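Local coordinates for protein formyltransferase (PDB 4NV1) that belongs to the formyltransferase family, pairs a Rossmann-like domain with a C-terminal dimerization domain, and binds dTDP-4-amino-4,6-dideoxyglucose, at residues M3-V8 with G66-G71; F34-S39 with H75-F80; C90-P95 with T120-D125. One frame throughout, in Å; residues are numbered along the deposited sequence.

Contact 1 (M3-V8 with G66-G71); sequences MKKIFV and GKYDLG
Ile-6 and Phe-7 pair with Leu-70 and Gly-71 as parallel neighbours in the central sheet of a Rossmann-like domain. Strand 4-9 and strand 70-74 start to run together here. Phe-7 N donates to Leu-70 O at 3.1 Å. Lys-5 O receives Asp-69 N at 2.7 Å, and Leu-70 N adds a weak, longer bond to the same oxygen. The Asp-69 carboxylate extends this polar edge: OD1 takes Lys-5 N at 2.9 Å on its anti side, 28° out of the carboxylate plane. Asp-69 thus grips Lys-5 through backbone and side chain.

The aromatic part is built on Tyr-68 and Phe-7. Phe-7 CG sits between its own backbone N and carbonyl carbon (chi1 74°), the crowded position, which sets it on the side of Tyr-68 and Gly-71. The edge of the Phe-7 ring points at the face of Tyr-68 in an offset edge-to-face pair, with planes 61° apart and Phe-7 CD1 3.6 Å from Tyr-68 CG. Phe-7 CB rests over the centre of the Tyr-68 ring, 3.9 Å from its centroid. The bent Lys-5 chain crosses Tyr-68 obliquely, with Lys-5 NZ 4.0 Å from Tyr-68 CE1. Asp-32 of strand 29-35 forms a long, weak ion pair with Lys-5 NZ.

The apolar contact lies on the other face of the sheet. Ile-6 and Leu-70 lie side by side and point the same way, with Ile-6 CG1 4.1 Å from Leu-70 CB. Helix 147-170 covers both through Leu-170. Gly-71 CA packs over one face of the Phe-7 ring, offset toward the rim and 3.7 Å from the ring centroid.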
# COMPACT_ATOMS: atom_id res chain seq x y z
N MET A 3 -1.11 -6.33 51.76
CA MET A 3 -0.13 -6.61 50.66
C MET A 3 -0.71 -7.56 49.63
O MET A 3 -0.42 -8.76 49.65
CB MET A 3 1.16 -7.22 51.21
CG MET A 3 2.29 -7.39 50.20
SD MET A 3 3.22 -5.91 49.75
CE MET A 3 4.18 -5.49 51.21
N LYS A 4 -1.51 -7.00 48.72
CA LYS A 4 -2.13 -7.80 47.67
C LYS A 4 -1.10 -8.50 46.81
O LYS A 4 -0.04 -7.96 46.55
CB LYS A 4 -3.05 -6.96 46.79
CG LYS A 4 -4.24 -6.35 47.53
CD LYS A 4 -4.15 -4.83 47.62
CE LYS A 4 -4.79 -4.23 48.86
NZ LYS A 4 -3.73 -3.75 49.79
N LYS A 5 -1.43 -9.72 46.41
CA LYS A 5 -0.54 -10.56 45.65
C LYS A 5 -1.23 -10.78 44.33
O LYS A 5 -2.36 -11.25 44.31
CB LYS A 5 -0.30 -11.92 46.32
CG LYS A 5 0.88 -11.96 47.30
CD LYS A 5 1.85 -13.14 47.08
CE LYS A 5 2.75 -13.00 45.84
NZ LYS A 5 3.48 -14.27 45.57
N ILE A 6 -0.52 -10.53 43.25
CA ILE A 6 -1.10 -10.41 41.92
C ILE A 6 -0.34 -11.22 40.88
O ILE A 6 0.92 -11.20 40.87
CB ILE A 6 -1.07 -8.93 41.51
CG1 ILE A 6 -1.87 -8.12 42.54
CG2 ILE A 6 -1.68 -8.73 40.13
CD1 ILE A 6 -1.67 -6.63 42.43
N PHE A 7 -1.08 -11.86 39.99
CA PHE A 7 -0.47 -12.37 38.77
C PHE A 7 -1.05 -11.69 37.52
O PHE A 7 -2.24 -11.36 37.42
CB PHE A 7 -0.53 -13.89 38.68
CG PHE A 7 -1.87 -14.46 38.37
CD1 PHE A 7 -2.80 -14.71 39.38
CD2 PHE A 7 -2.21 -14.80 37.09
CE1 PHE A 7 -4.05 -15.26 39.13
CE2 PHE A 7 -3.46 -15.34 36.81
CZ PHE A 7 -4.38 -15.57 37.83
N VAL A 8 -0.16 -11.53 36.54
CA VAL A 8 -0.44 -10.87 35.28
C VAL A 8 0.09 -11.78 34.21
O VAL A 8 1.28 -12.02 34.17
CB VAL A 8 0.31 -9.56 35.26
CG1 VAL A 8 0.33 -8.91 33.87
CG2 VAL A 8 -0.28 -8.66 36.31
N GLY A 66 -5.02 -20.05 45.17
CA GLY A 66 -4.57 -20.07 46.55
C GLY A 66 -3.30 -19.31 46.84
O GLY A 66 -3.04 -19.03 48.00
N LYS A 67 -2.56 -18.92 45.80
CA LYS A 67 -1.33 -18.13 45.93
C LYS A 67 -1.52 -16.64 45.63
O LYS A 67 -0.66 -15.85 45.99
CB LYS A 67 -0.32 -18.71 44.96
CG LYS A 67 -0.13 -20.19 45.25
CD LYS A 67 0.42 -20.93 44.05
CE LYS A 67 1.83 -21.45 44.28
NZ LYS A 67 2.35 -21.83 42.94
N TYR A 68 -2.60 -16.25 44.97
CA TYR A 68 -2.75 -14.85 44.54
C TYR A 68 -4.12 -14.29 44.96
O TYR A 68 -5.05 -15.04 45.09
CB TYR A 68 -2.61 -14.79 43.02
CG TYR A 68 -1.22 -15.18 42.57
CD1 TYR A 68 -0.20 -14.27 42.70
CD2 TYR A 68 -0.93 -16.45 42.12
CE1 TYR A 68 1.07 -14.60 42.34
CE2 TYR A 68 0.37 -16.76 41.72
CZ TYR A 68 1.36 -15.83 41.88
OH TYR A 68 2.70 -16.01 41.58
N ASP A 69 -4.25 -12.98 45.08
CA ASP A 69 -5.54 -12.35 45.42
C ASP A 69 -6.32 -11.88 44.18
O ASP A 69 -7.51 -11.57 44.21
CB ASP A 69 -5.24 -11.07 46.18
CG ASP A 69 -4.73 -11.31 47.58
OD1 ASP A 69 -3.74 -10.64 47.99
OD2 ASP A 69 -5.30 -12.18 48.25
N LEU A 70 -5.58 -11.69 43.11
CA LEU A 70 -6.00 -10.98 41.92
C LEU A 70 -5.22 -11.51 40.74
O LEU A 70 -4.02 -11.71 40.85
CB LEU A 70 -5.68 -9.50 42.16
CG LEU A 70 -5.99 -8.43 41.15
CD1 LEU A 70 -7.45 -8.63 40.72
CD2 LEU A 70 -5.75 -7.08 41.82
N GLY A 71 -5.88 -11.79 39.64
CA GLY A 71 -5.22 -12.03 38.37
C GLY A 71 -5.66 -11.12 37.23
O GLY A 71 -6.84 -10.70 37.15

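Contact 2 (F34-S39 with H75-F80); sequences FCSFKS and HSKQLF. With 0FX (dTDP-4-amino-4,6-dideoxyglucose), chain I.
Ser-36 meets the side chains of Lys-77 and Gln-78, which reach it from the loop after strand 70-74. Gln-78 is extended beyond CG, with CD anti to CA (chi2 -180°). This carries its amide to Ser-36, where Gln-78 NE2 lies 3.2 Å from Ser-36 CB. The polar partners of the amide are elsewhere: OE1 accepts from Met-57 N and NE2 donates to Ile-55 O. Both ends of the amide are thus held.

Lys-77 passes the serine with its aliphatic chain. Lys-77 CD is 3.8 Å from Ser-36 OG and 3.9 Å from Lys-38 CB. The chain stays extended as far as CE, then bends at chi4 (-47°), which places NZ near the sugar of dTDP-4-amino-4,6-dideoxyglucose. Lys-77 NZ donates to the sugar hydroxyl O2G at 3.2 Å.

His-75 meets the ligand with its ring edge, and His-75 ND1 donates to the phosphate oxygen O4P at 2.9 Å. NE2 of the same ring is hydrogen-bonded to Glu-158, so both ring nitrogens are held and the rotation is fixed. Ser-76 OG donates to Gln-78 O at 2.9 Å. Asp-11 binds both sides of the contact, taking Ser-36 N and Lys-77 N on its two carboxylate oxygens. Loops at the C-terminal ends of parallel strands are the usual ligand-binding edge of a Rossmann-like fold; here 75-80 lines the pocket of dTDP-4-amino-4,6-dideoxyglucose through His-75, Ser-76 and Lys-77, with 34-39 packed behind Lys-77 and Gln-78.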
# COMPACT_ATOMS: atom_id res chain seq x y z
N PHE A 34 3.60 -13.87 34.14
CA PHE A 34 3.74 -15.03 33.29
C PHE A 34 3.37 -14.69 31.85
O PHE A 34 2.57 -13.80 31.54
CB PHE A 34 2.79 -16.13 33.73
CG PHE A 34 2.93 -16.50 35.17
CD1 PHE A 34 2.11 -15.91 36.13
CD2 PHE A 34 3.84 -17.48 35.58
CE1 PHE A 34 2.21 -16.26 37.49
CE2 PHE A 34 3.92 -17.85 36.93
CZ PHE A 34 3.09 -17.23 37.88
N CYS A 35 3.93 -15.51 30.98
CA CYS A 35 3.71 -15.45 29.56
C CYS A 35 3.54 -16.87 29.06
O CYS A 35 3.42 -17.80 29.86
CB CYS A 35 4.92 -14.80 28.92
SG CYS A 35 6.40 -15.83 28.93
N SER A 36 3.47 -17.06 27.76
CA SER A 36 3.24 -18.39 27.23
C SER A 36 4.55 -18.97 26.68
O SER A 36 5.58 -18.28 26.55
CB SER A 36 2.10 -18.38 26.20
OG SER A 36 2.36 -19.29 25.14
N PHE A 37 4.48 -20.27 26.39
CA PHE A 37 5.65 -21.05 25.96
C PHE A 37 5.97 -20.68 24.53
O PHE A 37 7.14 -20.39 24.24
CB PHE A 37 5.46 -22.56 26.18
CG PHE A 37 5.81 -23.02 27.58
CD1 PHE A 37 7.12 -22.94 28.04
CD2 PHE A 37 4.83 -23.52 28.44
CE1 PHE A 37 7.46 -23.37 29.32
CE2 PHE A 37 5.16 -23.93 29.72
CZ PHE A 37 6.48 -23.87 30.16
N LYS A 38 4.93 -20.54 23.71
CA LYS A 38 5.05 -20.02 22.33
C LYS A 38 5.84 -18.71 22.28
O LYS A 38 6.26 -18.25 21.22
CB LYS A 38 3.68 -19.84 21.71
CG LYS A 38 2.87 -21.12 21.78
CD LYS A 38 1.73 -21.21 20.78
CE LYS A 38 1.18 -22.63 20.79
NZ LYS A 38 -0.06 -22.83 19.97
N SER A 39 6.09 -18.16 23.46
CA SER A 39 6.55 -16.81 23.58
C SER A 39 8.00 -16.75 24.10
O SER A 39 8.51 -15.66 24.38
CB SER A 39 5.53 -16.04 24.46
OG SER A 39 5.87 -14.68 24.66
N HIS A 75 -3.71 -9.48 26.65
CA HIS A 75 -3.08 -9.80 25.36
C HIS A 75 -2.26 -11.08 25.56
O HIS A 75 -1.06 -11.08 25.47
CB HIS A 75 -2.21 -8.66 24.87
CG HIS A 75 -2.98 -7.55 24.24
ND1 HIS A 75 -3.22 -7.49 22.88
CD2 HIS A 75 -3.54 -6.44 24.77
CE1 HIS A 75 -3.87 -6.38 22.60
NE2 HIS A 75 -4.05 -5.72 23.73
N SER A 76 -2.96 -12.13 25.91
CA SER A 76 -2.39 -13.28 26.55
C SER A 76 -2.75 -14.25 25.48
O SER A 76 -3.95 -14.31 25.18
CB SER A 76 -3.20 -13.68 27.79
OG SER A 76 -3.12 -15.08 28.09
N LYS A 77 -1.80 -15.07 25.03
CA LYS A 77 -2.17 -16.17 24.12
C LYS A 77 -3.16 -17.20 24.69
O LYS A 77 -3.77 -17.95 23.92
CB LYS A 77 -0.92 -16.89 23.59
CG LYS A 77 0.02 -16.04 22.74
CD LYS A 77 1.33 -16.78 22.47
CE LYS A 77 2.31 -16.05 21.55
NZ LYS A 77 1.63 -15.52 20.33
N GLN A 78 -3.31 -17.29 26.01
CA GLN A 78 -4.05 -18.44 26.60
C GLN A 78 -5.27 -18.07 27.43
O GLN A 78 -5.29 -17.01 28.05
CB GLN A 78 -3.15 -19.25 27.55
CG GLN A 78 -1.67 -19.23 27.24
CD GLN A 78 -0.80 -20.04 28.20
OE1 GLN A 78 -1.13 -21.17 28.59
NE2 GLN A 78 0.32 -19.46 28.58
N LEU A 79 -6.23 -18.99 27.48
CA LEU A 79 -7.43 -18.86 28.31
C LEU A 79 -7.30 -19.55 29.66
O LEU A 79 -6.75 -20.66 29.79
CB LEU A 79 -8.60 -19.50 27.60
CG LEU A 79 -8.74 -19.00 26.15
CD1 LEU A 79 -9.53 -20.01 25.33
CD2 LEU A 79 -9.33 -17.60 26.13
N PHE A 80 -7.88 -18.88 30.66
CA PHE A 80 -7.72 -19.21 32.06
C PHE A 80 -8.73 -20.32 32.31
O PHE A 80 -9.85 -20.27 31.81
CB PHE A 80 -8.07 -18.01 32.96
CG PHE A 80 -7.03 -16.92 33.08
CD1 PHE A 80 -6.06 -16.67 32.14
CD2 PHE A 80 -7.11 -16.07 34.16
CE1 PHE A 80 -5.15 -15.63 32.30
CE2 PHE A 80 -6.25 -15.02 34.31
CZ PHE A 80 -5.24 -14.81 33.38
O4P 0FX I . -3.03 -9.16 20.47
P2 0FX I . -1.61 -9.78 20.63
O3P 0FX I . -0.35 -9.06 21.04
O1G 0FX I . -1.68 -11.35 20.82
C1G 0FX I . -2.19 -11.92 22.00
C2G 0FX I . -2.13 -13.39 21.63
O2G 0FX I . -0.91 -13.72 20.95
C3G 0FX I . -3.29 -13.79 20.74
O3G 0FX I . -3.16 -15.23 20.67
C4G 0FX I . -4.59 -13.28 21.38
N4A 0FX I . -5.78 -13.70 20.64
C5G 0FX I . -4.61 -11.76 21.55
C6G 0FX I . -5.89 -11.29 22.24
O5G 0FX I . -3.48 -11.42 22.36
OPP 0FX I . -0.75 -10.03 19.31
P 0FX I . -1.03 -10.62 17.87
O1P 0FX I . -1.19 -12.12 17.77
O2P 0FX I . 0.08 -9.75 17.28
O5 0FX I . -2.31 -9.88 17.22
C5 0FX I . -2.29 -8.45 17.16
C4 0FX I . -2.93 -7.92 15.89
O4 0FX I . -2.06 -8.14 14.80
C3 0FX I . -4.22 -8.56 15.49
O3 0FX I . -5.37 -7.85 15.98
C2 0FX I . -4.25 -8.36 13.97
C1 0FX I . -2.76 -8.41 13.61
N11 0FX I . -2.46 -9.69 12.97
C61 0FX I . -2.04 -10.73 13.73
C51 0FX I . -1.77 -11.94 13.13
C5A 0FX I . -1.35 -13.20 13.87
C21 0FX I . -2.58 -9.81 11.63
O21 0FX I . -2.95 -8.77 10.85
N31 0FX I . -2.28 -10.94 10.99
C41 0FX I . -1.88 -11.98 11.76
O41 0FX I . -1.61 -13.16 11.23

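Contact 3 (C90-P95 with T120-D125); sequences CINIHP and TIHVMD
Strands 89-94 and 117-123 form an antiparallel pair, with Asn-92 facing His-122 and His-94 facing Thr-120 as hydrogen-bonded pairs. Asn-92 N reaches His-122 O at 2.8 Å, and His-122 N returns to Asn-92 O. His-94 and Thr-120 exchange the same two bonds. At the other end, Met-124 N gives a nearly straight bond to Cys-90 O at 2.7 Å (179°). A water joins Cys-90 N to Met-124 O.

On one face, Asn-92 and His-122 lie side by side. Asn-92 CB sits over a face of the imidazole, whose base, His-122 CG, lies between the backbone N and carbonyl carbon (chi1 68°). Asn-92 OD1 is 3.2 Å from His-122 CE1, the amide and ring planes 72° apart. Asn-92 ND2 donates to Ser-73 O on the next strand.

This is where the mixed sheet changes direction: strand 89-94 is parallel to 70-74 on one side and antiparallel to 117-123 on the other.

The opposite face is aliphatic. Ile-91 CG2 presses on Ile-121 CG2 at 3.4 Å, tighter than usual, while Ile-93 lies alongside Ile-121. Helix 147-170 packs here, with Leu-161 on Ile-121. Met-124, just past the end of strand 117-123, sets SD 3.7 Å from Cys-90 CB.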
# COMPACT_ATOMS: atom_id res chain seq x y z
N CYS A 90 -10.26 -12.59 38.48
CA CYS A 90 -9.44 -12.52 37.27
C CYS A 90 -10.12 -11.46 36.37
O CYS A 90 -11.34 -11.44 36.17
CB CYS A 90 -9.44 -13.88 36.57
SG CYS A 90 -8.67 -15.11 37.64
N ILE A 91 -9.32 -10.53 35.92
CA ILE A 91 -9.79 -9.42 35.13
C ILE A 91 -9.00 -9.38 33.82
O ILE A 91 -7.79 -9.56 33.78
CB ILE A 91 -9.70 -8.15 35.96
CG1 ILE A 91 -10.74 -8.29 37.13
CG2 ILE A 91 -9.76 -6.91 35.10
CD1 ILE A 91 -10.56 -7.21 38.17
N ASN A 92 -9.78 -9.27 32.76
CA ASN A 92 -9.24 -9.19 31.41
C ASN A 92 -9.23 -7.76 30.90
O ASN A 92 -10.20 -7.02 31.05
CB ASN A 92 -10.13 -10.03 30.53
CG ASN A 92 -9.54 -10.27 29.14
OD1 ASN A 92 -10.27 -10.66 28.28
ND2 ASN A 92 -8.24 -10.14 28.94
N ILE A 93 -8.15 -7.39 30.25
CA ILE A 93 -7.99 -6.09 29.68
C ILE A 93 -7.92 -6.42 28.21
O ILE A 93 -6.97 -7.07 27.75
CB ILE A 93 -6.73 -5.41 30.25
CG1 ILE A 93 -6.92 -5.12 31.74
CG2 ILE A 93 -6.41 -4.10 29.55
CD1 ILE A 93 -6.27 -6.07 32.70
N HIS A 94 -8.95 -5.96 27.49
CA HIS A 94 -9.32 -6.53 26.18
C HIS A 94 -9.37 -5.48 25.06
O HIS A 94 -10.11 -4.50 25.19
CB HIS A 94 -10.68 -7.21 26.36
CG HIS A 94 -11.31 -7.72 25.11
ND1 HIS A 94 -10.73 -8.67 24.30
CD2 HIS A 94 -12.52 -7.44 24.56
CE1 HIS A 94 -11.52 -8.92 23.27
NE2 HIS A 94 -12.62 -8.19 23.41
N PRO A 95 -8.67 -5.72 23.93
CA PRO A 95 -8.72 -4.87 22.75
C PRO A 95 -9.97 -4.96 21.92
O PRO A 95 -9.88 -4.83 20.70
CB PRO A 95 -7.49 -5.31 21.92
CG PRO A 95 -7.41 -6.76 22.20
CD PRO A 95 -7.98 -6.98 23.61
N THR A 120 -12.13 -2.74 26.59
CA THR A 120 -12.90 -3.16 27.70
C THR A 120 -11.99 -3.83 28.74
O THR A 120 -11.08 -4.61 28.37
CB THR A 120 -13.89 -4.23 27.26
OG1 THR A 120 -14.72 -3.74 26.22
CG2 THR A 120 -14.82 -4.66 28.43
N ILE A 121 -12.26 -3.50 30.00
CA ILE A 121 -11.79 -4.25 31.17
C ILE A 121 -12.97 -4.84 31.88
O ILE A 121 -13.96 -4.15 32.20
CB ILE A 121 -11.06 -3.34 32.15
CG1 ILE A 121 -9.94 -2.61 31.46
CG2 ILE A 121 -10.56 -4.17 33.33
CD1 ILE A 121 -9.34 -1.47 32.22
N HIS A 122 -12.91 -6.13 32.05
CA HIS A 122 -14.05 -6.85 32.55
C HIS A 122 -13.60 -8.02 33.38
O HIS A 122 -12.49 -8.57 33.20
CB HIS A 122 -14.95 -7.32 31.40
CG HIS A 122 -14.33 -8.38 30.55
ND1 HIS A 122 -13.50 -8.10 29.49
CD2 HIS A 122 -14.44 -9.73 30.60
CE1 HIS A 122 -13.09 -9.23 28.93
NE2 HIS A 122 -13.64 -10.23 29.60
N VAL A 123 -14.45 -8.39 34.32
CA VAL A 123 -14.19 -9.55 35.16
C VAL A 123 -14.35 -10.84 34.38
O VAL A 123 -15.38 -11.07 33.80
CB VAL A 123 -15.11 -9.54 36.39
CG1 VAL A 123 -14.83 -10.75 37.31
CG2 VAL A 123 -14.94 -8.23 37.17
N MET A 124 -13.40 -11.76 34.49
CA MET A 124 -13.50 -12.97 33.68
C MET A 124 -14.48 -13.93 34.31
O MET A 124 -14.66 -13.97 35.54
CB MET A 124 -12.13 -13.63 33.49
CG MET A 124 -11.10 -12.68 32.94
SD MET A 124 -9.37 -13.21 32.94
CE MET A 124 -9.53 -14.80 32.18
N ASP A 125 -15.13 -14.65 33.39
CA ASP A 125 -16.18 -15.64 33.55
C ASP A 125 -15.75 -16.91 32.81
O ASP A 125 -14.69 -16.95 32.17
CB ASP A 125 -17.41 -15.15 32.78
CG ASP A 125 -18.54 -14.77 33.67
OD1 ASP A 125 -18.69 -15.41 34.73
OD2 ASP A 125 -19.29 -13.86 33.25
O HOH W 1 -13.07 -13.99 38.03

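In the fold
All three contacts reach the same mixed sheet. Contacts 1 and 2 meet where strands 4-9 and 29-35 are neighbours, and Val-8 O and Phe-34 N are 3.0 Å apart, probably hydrogen-bonded. Contact 1 joins contact 3 through Gly-71 O and Ile-91 N, 2.8 Å apart and again probably bonded. Phe-80 of contact 2 packs against both others: CE2 lies 3.8 Å from Phe-7 CE2, and its ring also touches Met-124 CE and Cys-90 SG. The centres are about 15 to 17 Å apart. Contact 2 binds dTDP-4-amino-4,6-dideoxyglucose directly. Contact 3 approaches it through the His-94 side chain, about 6 Å from the ligand, and Pro-95 packs on His-75.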